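Side-chain contact in long form salivary protein D7L1 (Anopheles stephensi, PDB 3NHI), which binds and sequesters cysteinyl leukotrienes and, as its binding of stable analogues indicates, probably thromboxane A2, easing the mosquito's blood feeding: residues E42-A46 against I47-Y51. Numbering follows the deposited sequence.
With EAH ((5S,7E,9E,11Z,14Z)-5-hydroxyicosa-7,9,11,14-tetraenoic acid), chain B.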
loop_
_atom_site.group_PDB
_atom_site.type_symbol
_atom_site.label_atom_id
_atom_site.label_comp_id
_atom_site.label_asym_id
_atom_site.label_seq_id
_atom_site.Cartn_x
_atom_site.Cartn_y
_atom_site.Cartn_z
ATOM N N GLU A 42 4.987 -16.321 -14.017
ATOM C CA GLU A 42 4.703 -17.735 -14.168
ATOM C C GLU A 42 4.054 -18.226 -12.873
ATOM O O GLU A 42 4.244 -17.611 -11.819
ATOM C CB GLU A 42 6.001 -18.515 -14.409
ATOM C CG GLU A 42 6.784 -18.129 -15.648
ATOM C CD GLU A 42 8.205 -18.669 -15.622
ATOM O OE1 GLU A 42 8.392 -19.861 -15.301
ATOM O OE2 GLU A 42 9.136 -17.903 -15.935
ATOM N N PRO A 43 3.276 -19.323 -12.939
ATOM C CA PRO A 43 2.902 -20.060 -14.150
ATOM C C PRO A 43 1.905 -19.292 -15.008
ATOM O O PRO A 43 1.358 -18.285 -14.569
ATOM C CB PRO A 43 2.243 -21.327 -13.600
ATOM C CG PRO A 43 1.723 -20.944 -12.295
ATOM C CD PRO A 43 2.702 -19.942 -11.733
ATOM N N ASN A 44 1.685 -19.771 -16.227
ATOM C CA ASN A 44 0.760 -19.138 -17.155
ATOM C C ASN A 44 -0.678 -19.586 -16.865
ATOM O O ASN A 44 -1.251 -20.413 -17.583
ATOM C CB ASN A 44 1.180 -19.458 -18.598
ATOM C CG ASN A 44 0.279 -18.817 -19.643
ATOM O OD1 ASN A 44 -0.438 -17.850 -19.379
ATOM N ND2 ASN A 44 0.320 -19.364 -20.854
ATOM N N ASP A 45 -1.254 -19.040 -15.802
ATOM C CA ASP A 45 -2.640 -19.325 -15.447
ATOM C C ASP A 45 -3.314 -18.076 -14.899
ATOM O O ASP A 45 -2.655 -17.048 -14.738
ATOM C CB ASP A 45 -2.741 -20.518 -14.470
ATOM C CG ASP A 45 -2.115 -20.242 -13.101
ATOM O OD1 ASP A 45 -1.804 -21.233 -12.408
ATOM O OD2 ASP A 45 -1.954 -19.077 -12.689
ATOM N N ALA A 46 -4.610 -18.170 -14.607
ATOM C CA ALA A 46 -5.421 -17.022 -14.200
ATOM C C ALA A 46 -4.964 -16.359 -12.901
ATOM O O ALA A 46 -5.175 -15.166 -12.714
ATOM C CB ALA A 46 -6.884 -17.418 -14.088
ATOM N N ILE A 47 -4.343 -17.129 -12.008
ATOM C CA ILE A 47 -3.816 -16.574 -10.760
ATOM C C ILE A 47 -2.719 -15.559 -11.090
ATOM O O ILE A 47 -2.782 -14.411 -10.659
ATOM C CB ILE A 47 -3.315 -17.690 -9.794
ATOM C CG1 ILE A 47 -4.496 -18.548 -9.330
ATOM C CG2 ILE A 47 -2.592 -17.075 -8.582
ATOM C CD1 ILE A 47 -4.112 -19.876 -8.691
ATOM N N THR A 48 -1.743 -15.975 -11.890
ATOM C CA THR A 48 -0.698 -15.068 -12.343
ATOM C C THR A 48 -1.246 -13.954 -13.231
ATOM O O THR A 48 -0.829 -12.802 -13.092
ATOM C CB THR A 48 0.394 -15.825 -13.084
ATOM O OG1 THR A 48 0.900 -16.854 -12.224
ATOM C CG2 THR A 48 1.539 -14.895 -13.482
ATOM N N HIS A 49 -2.193 -14.274 -14.119
ATOM C CA HIS A 49 -2.740 -13.248 -15.014
ATOM C C HIS A 49 -3.300 -12.084 -14.206
ATOM O O HIS A 49 -2.990 -10.920 -14.487
ATOM C CB HIS A 49 -3.847 -13.771 -15.938
ATOM C CG HIS A 49 -3.447 -14.930 -16.797
ATOM N ND1 HIS A 49 -4.376 -15.804 -17.324
ATOM C CD2 HIS A 49 -2.236 -15.364 -17.221
ATOM C CE1 HIS A 49 -3.753 -16.720 -18.042
ATOM N NE2 HIS A 49 -2.456 -16.480 -17.995
ATOM N N CYS A 50 -4.112 -12.386 -13.194
ATOM C CA CYS A 50 -4.731 -11.309 -12.439
ATOM C C CYS A 50 -3.769 -10.638 -11.480
ATOM O O CYS A 50 -3.916 -9.454 -11.173
ATOM C CB CYS A 50 -6.005 -11.777 -11.737
ATOM S SG CYS A 50 -7.362 -12.160 -12.873
ATOM N N TYR A 51 -2.766 -11.381 -11.021
ATOM C CA TYR A 51 -1.683 -10.762 -10.271
ATOM C C TYR A 51 -0.964 -9.707 -11.121
ATOM O O TYR A 51 -0.743 -8.576 -10.671
ATOM C CB TYR A 51 -0.701 -11.812 -9.738
ATOM C CG TYR A 51 0.516 -11.194 -9.102
ATOM C CD1 TYR A 51 0.432 -10.563 -7.862
ATOM C CD2 TYR A 51 1.756 -11.259 -9.736
ATOM C CE1 TYR A 51 1.558 -9.996 -7.271
ATOM C CE2 TYR A 51 2.880 -10.693 -9.164
ATOM C CZ TYR A 51 2.772 -10.064 -7.942
ATOM O OH TYR A 51 3.899 -9.508 -7.385
HETATM O O1 EAH B . 12.179 -3.468 -0.312
HETATM C C1 EAH B . 11.723 -4.344 -1.090
HETATM O O2 EAH B . 11.327 -5.466 -0.688
HETATM C C2 EAH B . 11.644 -4.023 -2.570
HETATM C C3 EAH B . 11.409 -5.288 -3.399
HETATM C C4 EAH B . 9.923 -5.515 -3.668
HETATM C C5 EAH B . 9.719 -6.792 -4.456
HETATM O O3 EAH B . 10.142 -6.601 -5.706
HETATM C C6 EAH B . 8.242 -7.177 -4.462
HETATM C C7 EAH B . 7.981 -8.364 -5.374
HETATM C C8 EAH B . 7.246 -7.916 -6.620
HETATM C C9 EAH B . 7.198 -9.011 -7.582
HETATM C C10 EAH B . 6.715 -8.593 -8.751
HETATM C C11 EAH B . 6.694 -9.723 -9.676
HETATM C C12 EAH B . 6.343 -9.621 -10.961
HETATM C C13 EAH B . 5.903 -8.328 -11.607
HETATM C C14 EAH B . 4.392 -8.272 -11.559
HETATM C C15 EAH B . 3.621 -7.858 -12.568
HETATM C C16 EAH B . 4.163 -7.374 -13.891
HETATM C C17 EAH B . 4.151 -5.854 -13.900
HETATM C C18 EAH B . 5.505 -5.301 -13.479
HETATM C C19 EAH B . 5.640 -3.848 -13.901
HETATM C C20 EAH B . 6.942 -3.264 -13.403
#
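An N-cap opens helix 46-58, with Asp45 at the capping position and the turn that leads up to it tied down by Thr48 and His49. Asp45 OD2 accepts from Thr48 N at 3.2 Å in an almost straight bond (172°), and weakly from Ile47 N. Aspartate suits this place because its short carboxylate can curl back onto amides that the first turn leaves without carbonyl partners; chi1 of 66°, which sets CG between the backbone N and the carbonyl carbon, brings it there. OD1 is taken by Tyr32, which steadies the cap from helix 28-37.

Pro43, entered through a cis peptide, offers its carbonyl to Thr48: OG1 donates to Pro43 O at 2.8 Å, in the carbonyl plane and on a lone pair. A threonine hydroxyl within the first turn of the helix thus reaches back to the loop, with a weak bond from Trp36 NE1, while Pro43 CD lies 3.6 Å from OG1. His49 holds the residue before the cap. Its NE2 donates to Asn44 OD1 at 2.8 Å, the oxygen lying close to the ring plane, where an imidazole N-H points; amide and ring planes stand 59° apart. Asp45 O lies 3.0 Å above the imidazole, over its centre, and accepts from His49 N at 2.9 Å; one carbonyl thus takes the first helical i to i-4 bond while the imidazole lies over the same oxygen.

Beyond this turn, the Cys50–Cys109 disulfide joins the helix to helix 109-130, whose Tyr113 meets His49. Tyr51 turns inward, its OH 3.3 Å from C10 of the bound hydroxyeicosatetraenoic acid and its ring stacked on Trp36 of helix 28-37.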